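Local coordinates for protein family 88 glycosyl hydrolase (Bacteroides thetaiotaomicron, PDB 5NOA) that probably acts as a polysaccharide lyase that removes rhamnose caps from complex arabinogalactan proteins, at residues A[101-113]-A[143-157]. Sequence-based numbering, arbitrary orientation.
Sequences WKYSYGESNDYVL and VMEYQMSTPNNDYWW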
ATOM      1  N   TRP A 101     -20.626  -9.428  12.447  1.00 10.88           N
ATOM      2  CA  TRP A 101     -19.438  -9.021  11.705  1.00 10.51           C
ATOM      3  C   TRP A 101     -19.714  -8.864  10.233  1.00 10.23           C
ATOM      4  O   TRP A 101     -20.342  -9.698   9.615  1.00 11.38           O
ATOM      5  CB  TRP A 101     -18.238  -9.979  11.873  1.00  9.65           C
ATOM      6  CG  TRP A 101     -17.636  -9.998  13.278  1.00  9.06           C
ATOM      7  CD1 TRP A 101     -18.022  -9.234  14.351  1.00  8.81           C
ATOM      8  CD2 TRP A 101     -16.498 -10.729  13.690  1.00  9.45           C
ATOM      9  NE1 TRP A 101     -17.224  -9.515  15.425  1.00 10.33           N
ATOM     10  CE2 TRP A 101     -16.264 -10.404  15.035  1.00  9.83           C
ATOM     11  CE3 TRP A 101     -15.635 -11.647  13.056  1.00 10.14           C
ATOM     12  CZ2 TRP A 101     -15.195 -10.945  15.760  1.00 10.65           C
ATOM     13  CZ3 TRP A 101     -14.587 -12.184  13.777  1.00 11.25           C
ATOM     14  CH2 TRP A 101     -14.385 -11.856  15.119  1.00 11.15           C
ATOM     15  N   LYS A 102     -19.242  -7.739   9.692  1.00  8.12           N
ATOM     16  CA  LYS A 102     -19.485  -7.331   8.317  1.00  8.42           C
ATOM     17  C   LYS A 102     -18.193  -7.024   7.583  1.00  7.30           C
ATOM     18  O   LYS A 102     -17.173  -6.728   8.193  1.00  8.28           O
ATOM     19  CB  LYS A 102     -20.451  -6.139   8.279  1.00  9.76           C
ATOM     20  CG  LYS A 102     -21.857  -6.494   8.840  1.00 12.47           C
ATOM     21  CD  LYS A 102     -22.797  -5.308   8.985  1.00 15.19           C
ATOM     22  CE  LYS A 102     -24.111  -5.665   9.647  1.00 20.93           C
ATOM     23  NZ  LYS A 102     -23.915  -5.906  11.103  1.00 22.18           N
ATOM     24  N   TYR A 103     -18.282  -7.098   6.266  1.00  7.71           N
ATOM     25  CA  TYR A 103     -17.140  -6.852   5.397  1.00  7.46           C
ATOM     26  C   TYR A 103     -17.380  -5.966   4.208  1.00  7.78           C
ATOM     27  O   TYR A 103     -16.483  -5.781   3.388  1.00  9.06           O
ATOM     28  CB  TYR A 103     -16.453  -8.140   4.966  1.00  8.17           C
ATOM     29  CG  TYR A 103     -17.208  -9.118   4.141  1.00  8.14           C
ATOM     30  CD1 TYR A 103     -18.100 -10.008   4.738  1.00 10.19           C
ATOM     31  CD2 TYR A 103     -16.950  -9.258   2.790  1.00  9.31           C
ATOM     32  CE1 TYR A 103     -18.741 -10.976   3.981  1.00 11.76           C
ATOM     33  CE2 TYR A 103     -17.545 -10.234   2.041  1.00 10.79           C
ATOM     34  CZ  TYR A 103     -18.448 -11.101   2.633  1.00 12.01           C
ATOM     35  OH  TYR A 103     -19.057 -12.109   1.922  1.00 14.53           O
ATOM     36  N   SER A 104     -18.581  -5.372   4.107  1.00  7.96           N
ATOM     37  CA  SER A 104     -18.779  -4.218   3.232  1.00  7.92           C
ATOM     38  C   SER A 104     -18.185  -2.979   3.894  1.00  7.85           C
ATOM     39  O   SER A 104     -17.518  -3.096   4.914  1.00  8.41           O
ATOM     40  CB  SER A 104     -20.259  -4.078   2.956  1.00  9.24           C
ATOM     41  OG  SER A 104     -20.973  -3.994   4.161  1.00 10.88           O
ATOM     42  N   TYR A 105     -18.355  -1.782   3.303  1.00  7.90           N
ATOM     43  CA  TYR A 105     -17.723  -0.605   3.890  1.00  7.79           C
ATOM     44  C   TYR A 105     -18.420  -0.195   5.185  1.00  7.67           C
ATOM     45  O   TYR A 105     -19.631   0.035   5.226  1.00  9.42           O
ATOM     46  CB  TYR A 105     -17.769   0.595   2.926  1.00  8.85           C
ATOM     47  CG  TYR A 105     -17.004   1.791   3.483  1.00  9.27           C
ATOM     48  CD1 TYR A 105     -17.582   2.693   4.337  1.00  9.08           C
ATOM     49  CD2 TYR A 105     -15.663   1.950   3.209  1.00  9.89           C
ATOM     50  CE1 TYR A 105     -16.842   3.731   4.877  1.00  9.45           C
ATOM     51  CE2 TYR A 105     -14.921   2.991   3.727  1.00 10.19           C
ATOM     52  CZ  TYR A 105     -15.512   3.857   4.579  1.00  9.50           C
ATOM     53  OH  TYR A 105     -14.771   4.895   5.135  1.00 11.58           O
ATOM     54  N   GLY A 106     -17.629   0.004   6.237  1.00  7.82           N
ATOM     55  CA  GLY A 106     -18.088   0.585   7.440  1.00  7.88           C
ATOM     56  C   GLY A 106     -16.927   0.953   8.307  1.00  9.14           C
ATOM     57  O   GLY A 106     -15.835   0.382   8.195  1.00 11.26           O
ATOM     58  N   GLU A 107     -17.185   1.921   9.184  1.00 10.37           N
ATOM     59  CA  GLU A 107     -16.187   2.442  10.123  1.00 11.54           C
ATOM     60  C   GLU A 107     -16.495   2.082  11.568  1.00 11.72           C
ATOM     61  O   GLU A 107     -15.724   2.403  12.465  1.00 14.75           O
ATOM     62  CB  GLU A 107     -16.081   3.971   9.977  1.00 13.05           C
ATOM     63  CG  GLU A 107     -15.892   4.365   8.511  1.00 13.86           C
ATOM     64  CD  GLU A 107     -15.760   5.868   8.264  1.00 14.66           C
ATOM     65  OE1 GLU A 107     -15.686   6.635   9.251  1.00 18.47           O
ATOM     66  OE2 GLU A 107     -15.712   6.254   7.068  1.00 14.58           O
ATOM     67  N   SER A 108     -17.623   1.416  11.798  1.00 12.06           N
ATOM     68  CA  SER A 108     -18.049   1.097  13.121  1.00 13.62           C
ATOM     69  C   SER A 108     -17.472  -0.246  13.560  1.00 12.30           C
ATOM     70  O   SER A 108     -16.859  -0.967  12.757  1.00 12.08           O
ATOM     71  CB  SER A 108     -19.565   1.143  13.191  1.00 16.71           C
ATOM     72  OG  SER A 108     -20.117   0.173  12.391  1.00 19.78           O
ATOM     73  N   ASN A 109     -17.674  -0.566  14.839  1.00 12.62           N
ATOM     74  CA  ASN A 109     -16.995  -1.715  15.431  1.00 12.82           C
ATOM     75  C   ASN A 109     -17.464  -3.085  14.965  1.00 11.73           C
ATOM     76  O   ASN A 109     -16.771  -4.065  15.265  1.00 11.41           O
ATOM     77  CB  ASN A 109     -16.921  -1.581  16.951  1.00 14.92           C
ATOM     78  CG  ASN A 109     -15.802  -0.632  17.377  1.00 18.60           C
ATOM     79  OD1 ASN A 109     -14.648  -0.722  16.892  1.00 18.23           O
ATOM     80  ND2 ASN A 109     -16.150   0.316  18.236  1.00 24.22           N
ATOM     81  N   ASP A 110     -18.555  -3.167  14.185  1.00 11.25           N
ATOM     82  CA  ASP A 110     -18.987  -4.427  13.634  1.00 11.45           C
ATOM     83  C   ASP A 110     -18.191  -4.822  12.379  1.00  9.45           C
ATOM     84  O   ASP A 110     -18.334  -5.954  11.919  1.00  9.78           O
ATOM     85  CB  ASP A 110     -20.479  -4.377  13.210  1.00 13.81           C
ATOM     86  CG  ASP A 110     -21.437  -4.287  14.360  1.00 20.60           C
ATOM     87  OD1 ASP A 110     -21.029  -4.429  15.517  1.00 23.64           O
ATOM     88  OD2 ASP A 110     -22.646  -4.108  14.061  1.00 25.73           O
ATOM     89  N   TYR A 111     -17.391  -3.909  11.819  1.00  8.45           N
ATOM     90  CA  TYR A 111     -16.753  -4.124  10.526  1.00  7.70           C
ATOM     91  C   TYR A 111     -15.413  -4.833  10.666  1.00  7.28           C
ATOM     92  O   TYR A 111     -14.409  -4.457  10.065  1.00  8.33           O
ATOM     93  CB  TYR A 111     -16.704  -2.789   9.761  1.00  8.01           C
ATOM     94  CG  TYR A 111     -18.076  -2.527   9.195  1.00  8.26           C
ATOM     95  CD1 TYR A 111     -19.095  -1.998   9.983  1.00 10.93           C
ATOM     96  CD2 TYR A 111     -18.388  -2.864   7.889  1.00  8.68           C
ATOM     97  CE1 TYR A 111     -20.376  -1.875   9.496  1.00 10.20           C
ATOM     98  CE2 TYR A 111     -19.664  -2.726   7.385  1.00  9.21           C
ATOM     99  CZ  TYR A 111     -20.668  -2.231   8.192  1.00  9.43           C
ATOM    100  OH  TYR A 111     -21.928  -2.078   7.670  1.00 11.20           O
ATOM    101  N   VAL A 112     -15.441  -5.919  11.416  1.00  7.99           N
ATOM    102  CA  VAL A 112     -14.250  -6.660  11.780  1.00  7.73           C
ATOM    103  C   VAL A 112     -13.637  -7.406  10.608  1.00  7.05           C
ATOM    104  O   VAL A 112     -12.420  -7.590  10.550  1.00  7.38           O
ATOM    105  CB  VAL A 112     -14.619  -7.638  12.933  1.00  8.54           C
ATOM    106  CG1 VAL A 112     -13.466  -8.570  13.308  1.00  8.41           C
ATOM    107  CG2 VAL A 112     -15.108  -6.890  14.149  1.00  9.69           C
ATOM    108  N   LEU A 113     -14.481  -7.815   9.672  1.00  7.47           N
ATOM    109  CA  LEU A 113     -14.050  -8.574   8.495  1.00  7.51           C
ATOM    110  C   LEU A 113     -13.758  -7.720   7.270  1.00  7.64           C
ATOM    111  O   LEU A 113     -13.430  -8.248   6.208  1.00  7.91           O
ATOM    112  CB  LEU A 113     -15.073  -9.660   8.168  1.00  8.39           C
ATOM    113  CG  LEU A 113     -15.272 -10.711   9.264  1.00 10.00           C
ATOM    114  CD1 LEU A 113     -16.422 -11.630   8.869  1.00 12.45           C
ATOM    115  CD2 LEU A 113     -13.964 -11.433   9.533  1.00 12.88           C
ATOM    116  N   VAL A 143      -9.458 -12.974  14.336  1.00  8.61           N
ATOM    117  CA  VAL A 143     -10.235 -12.467  13.230  1.00  8.45           C
ATOM    118  C   VAL A 143      -9.909 -13.197  11.955  1.00  8.03           C
ATOM    119  O   VAL A 143     -10.832 -13.665  11.251  1.00  8.11           O
ATOM    120  CB  VAL A 143      -9.996 -10.947  13.078  1.00  8.04           C
ATOM    121  CG1 VAL A 143     -10.572 -10.433  11.780  1.00  8.01           C
ATOM    122  CG2 VAL A 143     -10.587 -10.199  14.269  1.00  8.36           C
ATOM    123  N   MET A 144      -8.623 -13.309  11.616  1.00  8.10           N
ATOM    124  CA  MET A 144      -8.317 -13.918  10.321  1.00  8.37           C
ATOM    125  C   MET A 144      -8.634 -15.410  10.277  1.00  7.87           C
ATOM    126  O   MET A 144      -9.087 -15.920   9.265  1.00  8.72           O
ATOM    127  CB  MET A 144      -6.854 -13.676   9.922  1.00  9.67           C
ATOM    128  CG  MET A 144      -6.434 -12.213   9.799  1.00 10.34           C
ATOM    129  SD  MET A 144      -7.617 -11.101   8.975  1.00  9.78           S
ATOM    130  CE  MET A 144      -7.701 -11.805   7.331  1.00 11.67           C
ATOM    131  N   GLU A 145      -8.418 -16.098  11.394  1.00  8.19           N
ATOM    132  CA  GLU A 145      -8.735 -17.518  11.469  1.00  9.20           C
ATOM    133  C   GLU A 145     -10.247 -17.763  11.409  1.00  8.75           C
ATOM    134  O   GLU A 145     -10.678 -18.714  10.761  1.00 10.96           O
ATOM    135  CB  GLU A 145      -8.009 -18.179  12.629  1.00 10.37           C
ATOM    136  CG  GLU A 145      -6.494 -18.142  12.369  1.00 11.74           C
ATOM    137  CD  GLU A 145      -5.562 -18.342  13.555  1.00 12.46           C
ATOM    138  OE1 GLU A 145      -6.015 -18.827  14.627  1.00 14.58           O
ATOM    139  OE2 GLU A 145      -4.338 -18.010  13.416  1.00 12.65           O
ATOM    140  N   TYR A 146     -11.065 -16.895  12.025  1.00  8.73           N
ATOM    141  CA  TYR A 146     -12.498 -16.996  11.820  1.00  7.78           C
ATOM    142  C   TYR A 146     -12.843 -16.741  10.348  1.00  8.50           C
ATOM    143  O   TYR A 146     -13.574 -17.501   9.710  1.00  9.35           O
ATOM    144  CB  TYR A 146     -13.268 -16.011  12.705  1.00  9.31           C
ATOM    145  CG  TYR A 146     -14.741 -16.038  12.360  1.00 10.33           C
ATOM    146  CD1 TYR A 146     -15.543 -17.116  12.750  1.00 12.15           C
ATOM    147  CD2 TYR A 146     -15.323 -15.030  11.601  1.00 10.63           C
ATOM    148  CE1 TYR A 146     -16.872 -17.172  12.368  1.00 13.82           C
ATOM    149  CE2 TYR A 146     -16.654 -15.072  11.252  1.00 11.86           C
ATOM    150  CZ  TYR A 146     -17.431 -16.138  11.626  1.00 13.00           C
ATOM    151  OH  TYR A 146     -18.758 -16.190  11.272  1.00 15.65           O
ATOM    152  N   GLN A 147     -12.311 -15.673   9.775  1.00  8.53           N
ATOM    153  CA  GLN A 147     -12.576 -15.376   8.374  1.00  8.09           C
ATOM    154  C   GLN A 147     -12.256 -16.562   7.477  1.00  8.36           C
ATOM    155  O   GLN A 147     -13.047 -16.939   6.615  1.00  8.46           O
ATOM    156  CB  GLN A 147     -11.796 -14.153   7.945  1.00  7.83           C
ATOM    157  CG  GLN A 147     -12.066 -13.680   6.540  1.00  8.03           C
ATOM    158  CD  GLN A 147     -11.436 -12.342   6.279  1.00  8.31           C
ATOM    159  OE1 GLN A 147     -11.458 -11.464   7.136  1.00 10.21           O
ATOM    160  NE2 GLN A 147     -10.913 -12.174   5.075  1.00  8.65           N
ATOM    161  N   MET A 148     -11.093 -17.172   7.684  1.00  8.43           N
ATOM    162  CA  MET A 148     -10.678 -18.287   6.836  1.00  8.55           C
ATOM    163  C   MET A 148     -11.563 -19.530   7.004  1.00 10.00           C
ATOM    164  O   MET A 148     -11.633 -20.356   6.107  1.00 11.76           O
ATOM    165  CB  MET A 148      -9.211 -18.649   7.072  1.00 10.62           C
ATOM    166  CG  MET A 148      -8.264 -17.550   6.635  1.00 10.40           C
ATOM    167  SD  MET A 148      -6.530 -18.028   6.743  1.00 11.67           S
ATOM    168  CE  MET A 148      -6.281 -18.264   8.494  1.00 12.29           C
ATOM    169  N   SER A 149     -12.251 -19.634   8.135  1.00  9.37           N
ATOM    170  CA  SER A 149     -13.170 -20.737   8.387  1.00 10.35           C
ATOM    171  C   SER A 149     -14.473 -20.593   7.675  1.00 10.03           C
ATOM    172  O   SER A 149     -15.218 -21.561   7.519  1.00 11.98           O
ATOM    173  CB  SER A 149     -13.441 -20.895   9.894  1.00 11.68           C
ATOM    174  OG  SER A 149     -14.371 -19.979  10.430  1.00 11.18           O
ATOM    175  N   THR A 150     -14.807 -19.388   7.249  1.00 10.11           N
ATOM    176  CA  THR A 150     -16.073 -19.147   6.537  1.00  9.35           C
ATOM    177  C   THR A 150     -15.924 -19.633   5.082  1.00 10.10           C
ATOM    178  O   THR A 150     -14.811 -19.724   4.580  1.00 10.91           O
ATOM    179  CB  THR A 150     -16.476 -17.661   6.549  1.00  9.88           C
ATOM    180  OG1 THR A 150     -15.592 -16.894   5.731  1.00  9.79           O
ATOM    181  CG2 THR A 150     -16.537 -17.124   7.952  1.00 10.20           C
ATOM    182  N   PRO A 151     -17.059 -19.923   4.417  1.00 10.72           N
ATOM    183  CA  PRO A 151     -16.949 -20.356   3.017  1.00 11.12           C
ATOM    184  C   PRO A 151     -16.707 -19.237   2.037  1.00 10.58           C
ATOM    185  O   PRO A 151     -16.351 -19.511   0.897  1.00 14.15           O
ATOM    186  CB  PRO A 151     -18.305 -21.028   2.724  1.00 13.96           C
ATOM    187  CG  PRO A 151     -19.195 -20.691   3.836  1.00 15.90           C
ATOM    188  CD  PRO A 151     -18.410 -20.122   4.968  1.00 11.46           C
ATOM    189  N   ASN A 152     -16.956 -17.990   2.429  1.00 10.57           N
ATOM    190  CA  ASN A 152     -17.030 -16.911   1.464  1.00 10.68           C
ATOM    191  C   ASN A 152     -15.654 -16.700   0.817  1.00 10.39           C
ATOM    192  O   ASN A 152     -14.626 -16.767   1.485  1.00 11.39           O
ATOM    193  CB  ASN A 152     -17.435 -15.598   2.155  1.00 11.05           C
ATOM    194  CG  ASN A 152     -18.614 -15.714   3.078  1.00 14.74           C
ATOM    195  OD1 ASN A 152     -18.671 -16.581   3.947  1.00 15.13           O
ATOM    196  ND2 ASN A 152     -19.494 -14.745   2.979  1.00 21.86           N
ATOM    197  N   ASN A 153     -15.643 -16.366  -0.465  1.00  9.03           N
ATOM    198  CA  ASN A 153     -14.390 -16.066  -1.174  1.00  9.15           C
ATOM    199  C   ASN A 153     -14.239 -14.592  -1.560  1.00  8.39           C
ATOM    200  O   ASN A 153     -13.278 -14.254  -2.223  1.00  8.90           O
ATOM    201  CB  ASN A 153     -14.226 -16.948  -2.432  1.00 10.76           C
ATOM    202  CG  ASN A 153     -15.120 -16.525  -3.569  1.00 10.79           C
ATOM    203  OD1 ASN A 153     -16.168 -15.936  -3.356  1.00 13.09           O
ATOM    204  ND2 ASN A 153     -14.721 -16.835  -4.795  1.00 13.14           N
ATOM    205  N   ASP A 154     -15.194 -13.755  -1.152  1.00  8.71           N
ATOM    206  CA  ASP A 154     -15.369 -12.431  -1.763  1.00  8.67           C
ATOM    207  C   ASP A 154     -15.030 -11.278  -0.790  1.00  7.62           C
ATOM    208  O   ASP A 154     -15.559 -10.167  -0.923  1.00  8.25           O
ATOM    209  CB  ASP A 154     -16.790 -12.272  -2.310  1.00 10.31           C
ATOM    210  CG  ASP A 154     -17.857 -12.398  -1.259  1.00 12.06           C
ATOM    211  OD1 ASP A 154     -17.587 -12.816  -0.129  1.00 13.02           O
ATOM    212  OD2 ASP A 154     -19.013 -12.135  -1.630  1.00 17.49           O
ATOM    213  N   TYR A 155     -14.140 -11.551   0.145  1.00  7.18           N
ATOM    214  CA  TYR A 155     -13.721 -10.547   1.112  1.00  7.36           C
ATOM    215  C   TYR A 155     -12.981  -9.370   0.486  1.00  6.91           C
ATOM    216  O   TYR A 155     -13.010  -8.293   1.062  1.00  7.23           O
ATOM    217  CB  TYR A 155     -12.864 -11.175   2.229  1.00  7.87           C
ATOM    218  CG  TYR A 155     -13.696 -12.046   3.147  1.00  7.52           C
ATOM    219  CD1 TYR A 155     -14.534 -11.452   4.071  1.00  7.91           C
ATOM    220  CD2 TYR A 155     -13.704 -13.440   3.046  1.00  8.22           C
ATOM    221  CE1 TYR A 155     -15.363 -12.213   4.869  1.00  8.86           C
ATOM    222  CE2 TYR A 155     -14.511 -14.198   3.892  1.00  8.20           C
ATOM    223  CZ  TYR A 155     -15.337 -13.577   4.789  1.00  8.43           C
ATOM    224  OH  TYR A 155     -16.180 -14.275   5.623  1.00 10.00           O
ATOM    225  N   TRP A 156     -12.257  -9.598  -0.610  1.00  6.95           N
ATOM    226  CA  TRP A 156     -11.410  -8.558  -1.231  1.00  6.80           C
ATOM    227  C   TRP A 156     -12.092  -8.088  -2.512  1.00  6.70           C
ATOM    228  O   TRP A 156     -11.769  -8.506  -3.638  1.00  8.93           O
ATOM    229  CB  TRP A 156      -9.991  -9.044  -1.472  1.00  7.36           C
ATOM    230  CG  TRP A 156      -9.284  -9.460  -0.219  1.00  6.93           C
ATOM    231  CD1 TRP A 156      -9.683  -9.224   1.076  1.00  7.69           C
ATOM    232  CD2 TRP A 156      -8.083 -10.253  -0.123  1.00  7.39           C
ATOM    233  NE1 TRP A 156      -8.814  -9.833   1.948  1.00  7.44           N
ATOM    234  CE2 TRP A 156      -7.816 -10.452   1.243  1.00  6.86           C
ATOM    235  CE3 TRP A 156      -7.191 -10.820  -1.067  1.00  7.42           C
ATOM    236  CZ2 TRP A 156      -6.719 -11.200   1.681  1.00  7.44           C
ATOM    237  CZ3 TRP A 156      -6.151 -11.532  -0.638  1.00  8.31           C
ATOM    238  CH2 TRP A 156      -5.904 -11.722   0.714  1.00  8.66           C
ATOM    239  N   TRP A 157     -13.077  -7.212  -2.323  1.00  6.89           N
ATOM    240  CA  TRP A 157     -13.976  -6.751  -3.369  1.00  6.90           C
ATOM    241  C   TRP A 157     -13.645  -5.359  -3.916  1.00  7.12           C
ATOM    242  O   TRP A 157     -14.365  -4.840  -4.764  1.00  8.47           O
ATOM    243  CB  TRP A 157     -15.455  -6.818  -2.901  1.00  7.33           C
ATOM    244  CG  TRP A 157     -15.668  -6.118  -1.602  1.00  7.25           C
ATOM    245  CD1 TRP A 157     -15.656  -6.682  -0.350  1.00  8.25           C
ATOM    246  CD2 TRP A 157     -15.916  -4.716  -1.395  1.00  7.23           C
ATOM    247  NE1 TRP A 157     -15.826  -5.721   0.595  1.00  8.53           N
ATOM    248  CE2 TRP A 157     -16.028  -4.515  -0.009  1.00  8.04           C
ATOM    249  CE3 TRP A 157     -16.095  -3.616  -2.248  1.00  7.96           C
ATOM    250  CZ2 TRP A 157     -16.255  -3.277   0.540  1.00  9.54           C
ATOM    251  CZ3 TRP A 157     -16.344  -2.415  -1.697  1.00  9.16           C
ATOM    252  CH2 TRP A 157     -16.405  -2.235  -0.322  1.00 10.11           C
TER
HETATM  253  O   HOH W   1     -12.368  -7.662   3.721  1.00  8.60           O
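Tyr103 is the main bump of the loop 101-113, pressed into a hollow walled by Tyr155, Asn152, Asp154 and Trp157. Its CG sits between the backbone N and the carbonyl carbon (chi1 63°), which lays the ring over Tyr155: Tyr155 CE1 rides above the centre of the Tyr103 ring, 3.5 Å from Tyr103 CD1, with the planes at 45°. A tyrosine suits the place because its far end is polar. The OH donates to Asp154 OD1 at 2.6 Å, on the syn side of the carboxylate, and accepts from Asn152 ND2 at 2.9 Å. A phenylalanine here would probably leave Asp154 OD1 and Asn152 ND2 without the hydroxyl they share. At the edge of the ring lies the indole of Trp157, its NE1 donating to the backbone O of Tyr103 at 2.9 Å, nearly in the indole plane. In this mainly helical chain, whose family 88 relatives form an (alpha/alpha)6 barrel of helical hairpins, the contact joins the loop between helices 75-87 and 120-130 to the end of helix 135-149 and the turn beyond it. Along that helix, Leu113 pushes its branched end among Val143, Tyr146, Gln147 and Tyr155; CD2 lies 3.5 Å from Gln147 OE1, an oxygen bonded by Gln118. Val112 CG1 meets Val143 CG2 at 3.4 Å, tighter than usual for two carbons, and also lies over the centre of the Trp101 indole; compact branched side chains suit so crowded a spot. The broad Trp101 ring reaches on to Tyr146, CZ3 to CD2 at 3.7 Å, while its NE1 bonds Ser95. One water donates to both Leu113 O and Tyr155 O, bridging the two backbones.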